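Local coordinates for protein squalene synthase HpnC (Alicyclobacillus acidocaldarius subsp. acidocaldarius, PDB 4HD1) that probably condenses isoprenoid diphosphates to a squalene-type product, as an all-helical enzyme of the squalene/phytoene synthase family, at residues R41-S46 and A97-P102; R78-E83 and E104-L109. All coordinates share one frame; numbering follows the deposited sequence.

Interaction 1: R41-S46 and A97-P102; sequences RPHFYS and ATCNLP. With SO4 (sulfate ion), chain B.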
ATOM      1  N   ARG A  41      -8.371  -8.937  13.946  1.00 47.89           N
ATOM      2  CA  ARG A  41      -7.273  -9.571  13.201  1.00 48.67           C
ATOM      3  C   ARG A  41      -7.709 -10.420  11.986  1.00 49.08           C
ATOM      4  O   ARG A  41      -7.070 -10.330  10.940  1.00 49.54           O
ATOM      5  CB  ARG A  41      -6.367 -10.393  14.120  1.00 52.67           C
ATOM      6  CG  ARG A  41      -5.316  -9.583  14.848  1.00 54.21           C
ATOM      7  CD  ARG A  41      -4.380 -10.479  15.642  1.00 59.00           C
ATOM      8  NE  ARG A  41      -4.284  -9.976  17.006  1.00 65.77           N
ATOM      9  CZ  ARG A  41      -4.679 -10.637  18.087  1.00 69.82           C
ATOM     10  NH1 ARG A  41      -5.163 -11.871  17.985  1.00 71.96           N
ATOM     11  NH2 ARG A  41      -4.567 -10.067  19.277  1.00 75.44           N
ATOM     12  N   PRO A  42      -8.793 -11.225  12.104  1.00 49.04           N
ATOM     13  CA  PRO A  42      -9.201 -12.039  10.948  1.00 49.18           C
ATOM     14  C   PRO A  42      -9.460 -11.211   9.688  1.00 50.19           C
ATOM     15  O   PRO A  42      -9.189 -11.675   8.570  1.00 50.95           O
ATOM     16  CB  PRO A  42     -10.507 -12.689  11.419  1.00 47.99           C
ATOM     17  CG  PRO A  42     -10.348 -12.785  12.892  1.00 48.65           C
ATOM     18  CD  PRO A  42      -9.650 -11.506  13.275  1.00 49.68           C
ATOM     19  N   HIS A  43      -9.962  -9.992   9.874  1.00 48.83           N
ATOM     20  CA  HIS A  43     -10.225  -9.105   8.751  1.00 50.62           C
ATOM     21  C   HIS A  43      -8.950  -8.562   8.160  1.00 49.53           C
ATOM     22  O   HIS A  43      -8.878  -8.312   6.953  1.00 49.60           O
ATOM     23  CB  HIS A  43     -11.192  -8.011   9.169  1.00 53.49           C
ATOM     24  CG  HIS A  43     -12.448  -8.547   9.819  1.00 56.73           C
ATOM     25  ND1 HIS A  43     -13.308  -9.359   9.168  1.00 59.10           N
ATOM     26  CD2 HIS A  43     -12.956  -8.385  11.110  1.00 57.90           C
ATOM     27  CE1 HIS A  43     -14.319  -9.696   9.994  1.00 62.54           C
ATOM     28  NE2 HIS A  43     -14.101  -9.100  11.183  1.00 61.76           N
ATOM     29  N   PHE A  44      -7.920  -8.396   8.991  1.00 49.28           N
ATOM     30  CA  PHE A  44      -6.597  -8.051   8.476  1.00 50.05           C
ATOM     31  C   PHE A  44      -6.056  -9.190   7.595  1.00 52.35           C
ATOM     32  O   PHE A  44      -5.550  -8.933   6.498  1.00 55.94           O
ATOM     33  CB  PHE A  44      -5.635  -7.648   9.608  1.00 48.60           C
ATOM     34  CG  PHE A  44      -5.676  -6.175   9.935  1.00 50.36           C
ATOM     35  CD1 PHE A  44      -6.791  -5.609  10.557  1.00 51.18           C
ATOM     36  CD2 PHE A  44      -4.612  -5.339   9.596  1.00 51.88           C
ATOM     37  CE1 PHE A  44      -6.836  -4.247  10.842  1.00 51.24           C
ATOM     38  CE2 PHE A  44      -4.647  -3.978   9.878  1.00 52.09           C
ATOM     39  CZ  PHE A  44      -5.762  -3.434  10.501  1.00 51.64           C
ATOM     40  N   TYR A  45      -6.212 -10.439   8.051  1.00 51.10           N
ATOM     41  CA  TYR A  45      -5.723 -11.595   7.308  1.00 51.13           C
ATOM     42  C   TYR A  45      -6.407 -11.741   5.957  1.00 52.00           C
ATOM     43  O   TYR A  45      -5.736 -12.013   4.959  1.00 54.83           O
ATOM     44  CB  TYR A  45      -5.838 -12.892   8.119  1.00 50.91           C
ATOM     45  CG  TYR A  45      -4.987 -12.917   9.371  1.00 53.09           C
ATOM     46  CD1 TYR A  45      -3.628 -12.592   9.328  1.00 55.41           C
ATOM     47  CD2 TYR A  45      -5.535 -13.281  10.600  1.00 53.31           C
ATOM     48  CE1 TYR A  45      -2.847 -12.617  10.472  1.00 58.04           C
ATOM     49  CE2 TYR A  45      -4.759 -13.311  11.754  1.00 55.01           C
ATOM     50  CZ  TYR A  45      -3.416 -12.974  11.685  1.00 58.22           C
ATOM     51  OH  TYR A  45      -2.639 -12.997  12.825  1.00 60.02           O
ATOM     52  N   SER A  46      -7.721 -11.534   5.908  1.00 51.67           N
ATOM     53  CA  SER A  46      -8.438 -11.680   4.635  1.00 55.63           C
ATOM     54  C   SER A  46      -8.139 -10.541   3.651  1.00 55.25           C
ATOM     55  O   SER A  46      -8.041 -10.769   2.442  1.00 55.92           O
ATOM     56  CB  SER A  46      -9.944 -11.830   4.848  1.00 56.82           C
ATOM     57  OG  SER A  46     -10.484 -10.686   5.477  1.00 60.44           O
ATOM     58  N   ALA A  97     -18.864  -8.160   4.425  1.00 63.39           N
ATOM     59  CA  ALA A  97     -20.193  -7.988   5.001  1.00 65.68           C
ATOM     60  C   ALA A  97     -20.153  -7.496   6.450  1.00 66.28           C
ATOM     61  O   ALA A  97     -20.861  -6.560   6.802  1.00 68.49           O
ATOM     62  CB  ALA A  97     -20.996  -9.278   4.885  1.00 62.61           C
ATOM     63  N   THR A  98     -19.307  -8.121   7.268  1.00 65.70           N
ATOM     64  CA  THR A  98     -19.190  -7.807   8.689  1.00 64.87           C
ATOM     65  C   THR A  98     -18.709  -6.375   8.930  1.00 65.22           C
ATOM     66  O   THR A  98     -19.192  -5.706   9.834  1.00 62.44           O
ATOM     67  CB  THR A  98     -18.243  -8.801   9.394  1.00 65.79           C
ATOM     68  OG1 THR A  98     -18.621 -10.134   9.045  1.00 65.59           O
ATOM     69  CG2 THR A  98     -18.311  -8.657  10.909  1.00 61.84           C
ATOM     70  N   CYS A  99     -17.761  -5.912   8.118  1.00 65.80           N
ATOM     71  CA  CYS A  99     -17.180  -4.581   8.295  1.00 65.11           C
ATOM     72  C   CYS A  99     -17.800  -3.542   7.369  1.00 65.06           C
ATOM     73  O   CYS A  99     -17.399  -2.381   7.381  1.00 64.72           O
ATOM     74  CB  CYS A  99     -15.666  -4.626   8.086  1.00 61.16           C
ATOM     75  SG  CYS A  99     -14.818  -5.768   9.194  1.00 56.19           S
ATOM     76  N   ASN A 100     -18.785  -3.969   6.582  1.00 66.92           N
ATOM     77  CA  ASN A 100     -19.420  -3.122   5.570  1.00 72.84           C
ATOM     78  C   ASN A 100     -18.411  -2.378   4.681  1.00 72.72           C
ATOM     79  O   ASN A 100     -18.471  -1.159   4.547  1.00 77.01           O
ATOM     80  CB  ASN A 100     -20.419  -2.148   6.217  1.00 76.25           C
ATOM     81  CG  ASN A 100     -21.387  -1.550   5.208  1.00 84.33           C
ATOM     82  OD1 ASN A 100     -21.918  -2.250   4.342  1.00 91.78           O
ATOM     83  ND2 ASN A 100     -21.619  -0.248   5.314  1.00 84.98           N
ATOM     84  N   LEU A 101     -17.483  -3.119   4.084  1.00 65.14           N
ATOM     85  CA  LEU A 101     -16.434  -2.513   3.255  1.00 63.32           C
ATOM     86  C   LEU A 101     -16.934  -2.182   1.844  1.00 60.61           C
ATOM     87  O   LEU A 101     -17.648  -2.976   1.241  1.00 64.30           O
ATOM     88  CB  LEU A 101     -15.201  -3.424   3.179  1.00 59.46           C
ATOM     89  CG  LEU A 101     -14.529  -3.849   4.491  1.00 56.65           C
ATOM     90  CD1 LEU A 101     -13.397  -4.824   4.211  1.00 55.12           C
ATOM     91  CD2 LEU A 101     -14.023  -2.656   5.286  1.00 53.24           C
ATOM     92  N   PRO A 102     -16.569  -0.997   1.321  1.00 58.15           N
ATOM     93  CA  PRO A 102     -16.936  -0.651  -0.054  1.00 60.16           C
ATOM     94  C   PRO A 102     -16.067  -1.394  -1.074  1.00 63.19           C
ATOM     95  O   PRO A 102     -14.975  -1.856  -0.731  1.00 63.52           O
ATOM     96  CB  PRO A 102     -16.660   0.856  -0.115  1.00 55.89           C
ATOM     97  CG  PRO A 102     -15.554   1.055   0.860  1.00 52.51           C
ATOM     98  CD  PRO A 102     -15.838   0.099   1.985  1.00 54.41           C
TER
HETATM   99  S   SO4 B 301      -3.741 -14.669  15.630  1.00 45.10           S
HETATM  100  O1  SO4 B 301      -4.576 -14.680  16.863  1.00 46.30           O
HETATM  101  O2  SO4 B 301      -4.324 -15.579  14.596  1.00 61.31           O
HETATM  102  O3  SO4 B 301      -3.681 -13.314  15.015  1.00 58.05           O
HETATM  103  O4  SO4 B 301      -2.370 -15.096  16.072  1.00 45.26           O

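Interaction 2: R78-E83 and E104-L109; sequences RAFAGE and EPFLRL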
ATOM      1  N   ARG A  78     -17.740 -11.471  -7.170  1.00 81.72           N
ATOM      2  CA  ARG A  78     -18.503 -12.599  -6.636  1.00 83.56           C
ATOM      3  C   ARG A  78     -18.534 -12.573  -5.110  1.00 81.25           C
ATOM      4  O   ARG A  78     -19.546 -12.929  -4.497  1.00 79.46           O
ATOM      5  CB  ARG A  78     -17.945 -13.931  -7.145  1.00 84.72           C
ATOM      6  CG  ARG A  78     -18.561 -14.386  -8.456  1.00 91.07           C
ATOM      7  CD  ARG A  78     -18.139 -15.798  -8.830  1.00100.33           C
ATOM      8  NE  ARG A  78     -17.021 -15.794  -9.773  1.00101.40           N
ATOM      9  CZ  ARG A  78     -15.771 -16.149  -9.481  1.00 99.49           C
ATOM     10  NH1 ARG A  78     -15.446 -16.559  -8.258  1.00101.36           N
ATOM     11  NH2 ARG A  78     -14.842 -16.099 -10.425  1.00 92.01           N
ATOM     12  N   ALA A  79     -17.430 -12.139  -4.504  1.00 76.24           N
ATOM     13  CA  ALA A  79     -17.340 -12.033  -3.051  1.00 73.98           C
ATOM     14  C   ALA A  79     -18.245 -10.930  -2.490  1.00 74.54           C
ATOM     15  O   ALA A  79     -18.658 -10.997  -1.337  1.00 72.85           O
ATOM     16  CB  ALA A  79     -15.899 -11.831  -2.618  1.00 72.16           C
ATOM     17  N   PHE A  80     -18.552  -9.929  -3.312  1.00 76.82           N
ATOM     18  CA  PHE A  80     -19.531  -8.897  -2.962  1.00 78.28           C
ATOM     19  C   PHE A  80     -20.966  -9.315  -3.261  1.00 83.48           C
ATOM     20  O   PHE A  80     -21.911  -8.693  -2.773  1.00 77.39           O
ATOM     21  CB  PHE A  80     -19.223  -7.598  -3.697  1.00 78.26           C
ATOM     22  CG  PHE A  80     -18.262  -6.713  -2.970  1.00 75.83           C
ATOM     23  CD1 PHE A  80     -18.723  -5.633  -2.225  1.00 73.95           C
ATOM     24  CD2 PHE A  80     -16.896  -6.966  -3.012  1.00 71.37           C
ATOM     25  CE1 PHE A  80     -17.835  -4.814  -1.543  1.00 71.67           C
ATOM     26  CE2 PHE A  80     -16.005  -6.156  -2.330  1.00 70.26           C
ATOM     27  CZ  PHE A  80     -16.474  -5.079  -1.592  1.00 71.52           C
ATOM     28  N   ALA A  81     -21.123 -10.355  -4.076  1.00 88.40           N
ATOM     29  CA  ALA A  81     -22.439 -10.876  -4.424  1.00 89.30           C
ATOM     30  C   ALA A  81     -22.840 -12.040  -3.516  1.00 90.04           C
ATOM     31  O   ALA A  81     -23.963 -12.533  -3.592  1.00 90.61           O
ATOM     32  CB  ALA A  81     -22.473 -11.292  -5.887  1.00 91.12           C
ATOM     33  N   GLY A  82     -21.922 -12.469  -2.653  1.00 89.76           N
ATOM     34  CA  GLY A  82     -22.176 -13.584  -1.745  1.00 87.16           C
ATOM     35  C   GLY A  82     -22.045 -14.941  -2.414  1.00 89.84           C
ATOM     36  O   GLY A  82     -22.726 -15.891  -2.041  1.00 88.67           O
ATOM     37  N   GLU A  83     -21.150 -15.034  -3.395  1.00 92.88           N
ATOM     38  CA  GLU A  83     -20.947 -16.270  -4.147  1.00 93.54           C
ATOM     39  C   GLU A  83     -19.467 -16.554  -4.430  1.00 87.94           C
ATOM     40  O   GLU A  83     -19.098 -16.985  -5.526  1.00 85.16           O
ATOM     41  CB  GLU A  83     -21.772 -16.246  -5.439  1.00 99.24           C
ATOM     42  CG  GLU A  83     -21.621 -14.965  -6.247  1.00103.43           C
ATOM     43  CD  GLU A  83     -22.724 -14.765  -7.270  1.00115.27           C
ATOM     44  OE1 GLU A  83     -23.822 -15.338  -7.093  1.00116.33           O
ATOM     45  OE2 GLU A  83     -22.491 -14.024  -8.250  1.00110.49           O
ATOM     46  N   GLU A 104     -14.785  -0.148  -4.079  1.00 69.14           N
ATOM     47  CA  GLU A 104     -13.798   0.675  -4.790  1.00 70.64           C
ATOM     48  C   GLU A 104     -12.321   0.428  -4.402  1.00 66.72           C
ATOM     49  O   GLU A 104     -11.470   0.312  -5.285  1.00 68.39           O
ATOM     50  CB  GLU A 104     -14.149   2.170  -4.700  1.00 70.90           C
ATOM     51  CG  GLU A 104     -13.301   3.053  -5.607  1.00 75.59           C
ATOM     52  CD  GLU A 104     -13.489   4.540  -5.355  1.00 83.91           C
ATOM     53  OE1 GLU A 104     -13.565   4.965  -4.178  1.00 80.10           O
ATOM     54  OE2 GLU A 104     -13.546   5.296  -6.347  1.00 96.36           O
ATOM     55  N   PRO A 105     -12.010   0.348  -3.093  1.00 63.42           N
ATOM     56  CA  PRO A 105     -10.593   0.141  -2.763  1.00 59.83           C
ATOM     57  C   PRO A 105     -10.018  -1.173  -3.285  1.00 60.16           C
ATOM     58  O   PRO A 105      -8.858  -1.206  -3.697  1.00 60.27           O
ATOM     59  CB  PRO A 105     -10.579   0.158  -1.234  1.00 58.54           C
ATOM     60  CG  PRO A 105     -11.789   0.944  -0.857  1.00 60.14           C
ATOM     61  CD  PRO A 105     -12.822   0.596  -1.885  1.00 63.30           C
ATOM     62  N   PHE A 106     -10.820  -2.237  -3.272  1.00 59.74           N
ATOM     63  CA  PHE A 106     -10.387  -3.526  -3.812  1.00 60.02           C
ATOM     64  C   PHE A 106     -10.117  -3.433  -5.315  1.00 62.96           C
ATOM     65  O   PHE A 106      -9.070  -3.891  -5.785  1.00 62.69           O
ATOM     66  CB  PHE A 106     -11.419  -4.612  -3.524  1.00 58.83           C
ATOM     67  CG  PHE A 106     -11.545  -4.953  -2.071  1.00 57.13           C
ATOM     68  CD1 PHE A 106     -10.643  -5.819  -1.465  1.00 56.82           C
ATOM     69  CD2 PHE A 106     -12.570  -4.410  -1.305  1.00 56.93           C
ATOM     70  CE1 PHE A 106     -10.757  -6.133  -0.119  1.00 57.38           C
ATOM     71  CE2 PHE A 106     -12.693  -4.725   0.037  1.00 55.25           C
ATOM     72  CZ  PHE A 106     -11.784  -5.588   0.633  1.00 56.37           C
ATOM     73  N   LEU A 107     -11.054  -2.827  -6.049  1.00 62.89           N
ATOM     74  CA  LEU A 107     -10.898  -2.590  -7.490  1.00 64.95           C
ATOM     75  C   LEU A 107      -9.700  -1.693  -7.813  1.00 66.20           C
ATOM     76  O   LEU A 107      -9.107  -1.817  -8.874  1.00 69.71           O
ATOM     77  CB  LEU A 107     -12.170  -1.978  -8.091  1.00 65.21           C
ATOM     78  CG  LEU A 107     -13.464  -2.795  -8.108  1.00 70.43           C
ATOM     79  CD1 LEU A 107     -14.643  -1.902  -8.470  1.00 73.93           C
ATOM     80  CD2 LEU A 107     -13.376  -3.976  -9.063  1.00 69.24           C
ATOM     81  N   ARG A 108      -9.349  -0.793  -6.900  1.00 64.98           N
ATOM     82  CA  ARG A 108      -8.206   0.096  -7.117  1.00 62.46           C
ATOM     83  C   ARG A 108      -6.872  -0.614  -6.938  1.00 64.29           C
ATOM     84  O   ARG A 108      -5.915  -0.341  -7.664  1.00 64.38           O
ATOM     85  CB  ARG A 108      -8.298   1.339  -6.239  1.00 59.39           C
ATOM     86  CG  ARG A 108      -9.289   2.334  -6.796  1.00 60.66           C
ATOM     87  CD  ARG A 108      -9.346   3.612  -5.992  1.00 65.40           C
ATOM     88  NE  ARG A 108     -10.065   4.638  -6.740  1.00 71.63           N
ATOM     89  CZ  ARG A 108     -10.372   5.841  -6.267  1.00 75.48           C
ATOM     90  NH1 ARG A 108     -10.028   6.189  -5.033  1.00 79.80           N
ATOM     91  NH2 ARG A 108     -11.029   6.701  -7.032  1.00 73.45           N
ATOM     92  N   LEU A 109      -6.821  -1.536  -5.986  1.00 63.52           N
ATOM     93  CA  LEU A 109      -5.627  -2.346  -5.770  1.00 64.47           C
ATOM     94  C   LEU A 109      -5.349  -3.246  -6.964  1.00 67.38           C
ATOM     95  O   LEU A 109      -4.186  -3.486  -7.302  1.00 67.57           O
ATOM     96  CB  LEU A 109      -5.766  -3.179  -4.500  1.00 59.94           C
ATOM     97  CG  LEU A 109      -5.583  -2.361  -3.228  1.00 59.36           C
ATOM     98  CD1 LEU A 109      -6.191  -3.095  -2.043  1.00 58.85           C
ATOM     99  CD2 LEU A 109      -4.110  -2.029  -3.001  1.00 56.67           C
TER

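Interaction 1: R41-S46 and A97-P102
Cys-99 sets its sulfur squarely over one face of the His-43 imidazole, with SG 3.7 Å from the ring centroid and only 9° off the ring normal. This sulfur-aromatic contact is the tight part of a small interface that buries 111 Å² in all. With CG anti to the carbonyl carbon of His-43, chi1 of -52° directs the imidazole at helix 87-99, and chi2 of -62° turns a face to the sulfur. A hydrogen bond from ND1 to Thr-95 OG1, one turn back along the partner helix, and the packing of Ile-146 of helix 137-146 against the imidazole probably help to fix the ring's rotation. The pairing illustrates how helices of the all-helical isoprenoid synthase fold can meet near their ends: the first turn of helix 41-56 lies against the close of helix 87-99, where a Schellman motif with positive phi at Asn-100 turns the chain away. Towards solvent the fit slackens. Exposed Thr-98 offers only CB, 4.1 Å from His-43 CE1, its side chain crossing that of His-43 at about a right angle; its OG1 turns back to Phe-94 O within its own helix. Away from helix 87-99, helix 41-56 meets a sulfate, probably from the crystallisation liquor, to which Ala-3 N and Arg-19 NE are also hydrogen-bonded. The ion's O3 sits in the plane of the Tyr-45 ring at its edge, where the hydrogen bond from OH to O3 is modelled at a very short, doubtful 2.4 Å; Arg-41 NH1 comes within 3.1 Å of O1. An alanine in place of Arg-41 would probably leave Val-36 O without its weak donor, NE, and the sulfate with less positive charge beside it.

Interaction 2: R78-E83 and E104-L109
Phe-80 and Phe-106 are sent toward each other by first torsions that are both negative: chi1 of -88° carries the Phe-80 ring out from the last turn of helix 65-81, and Phe-106, with CG anti to its carbonyl carbon (chi1 -68°), swings its ring out from the first turns of helix 104-118. Phe-80 arrives with its leading edge. Its CZ and CE2 each lie 4.0 Å from Phe-106 CD2, which sits near the plane of the Phe-80 ring. The centroids are 5.9 Å apart and the planes are turned by 72°, an oblique pairing. Within these segments the backbones stay apart, Phe-80 CA and Phe-106 CA being 10.6 Å from each other; Leu-107 touches Glu-73 and Arg-77 earlier on helix 65-81. Ile-96 of helix 87-99 touches both rings, and Phe-106 also makes an edge-to-face pair with Phe-50. Along helix 104-118, Glu-104 OE2 lies over one face of the Arg-108 guanidinium, 3.0 Å from NH2, where no N-H points at it. Between the segments themselves, by contrast, there is no hydrogen bond or charge pair, which implies that shape and dispersion, rather than directional polar bonds, hold the two rings together.

How the interactions relate
From the N terminus the four segments come in the order 41-46, 78-83, 97-102 and 104-109. Interaction 1 closes a loop of 50 mostly helical residues between 41-46 and 97-102. Interaction 2 starts inside that loop, at the end of helix 65-81, and closes 20 residues later on helix 104-118, so the two cross instead of nesting. Their centres are 12 Å apart, and they touch where the turn after helix 87-99 passes the phenylalanines: Leu-101 CD1 packs 4.0 Å from Phe-106 CZ, and Leu-101 O and Pro-102 O border the Phe-80 ring. Together they tie four helices on one side of the chain's centre.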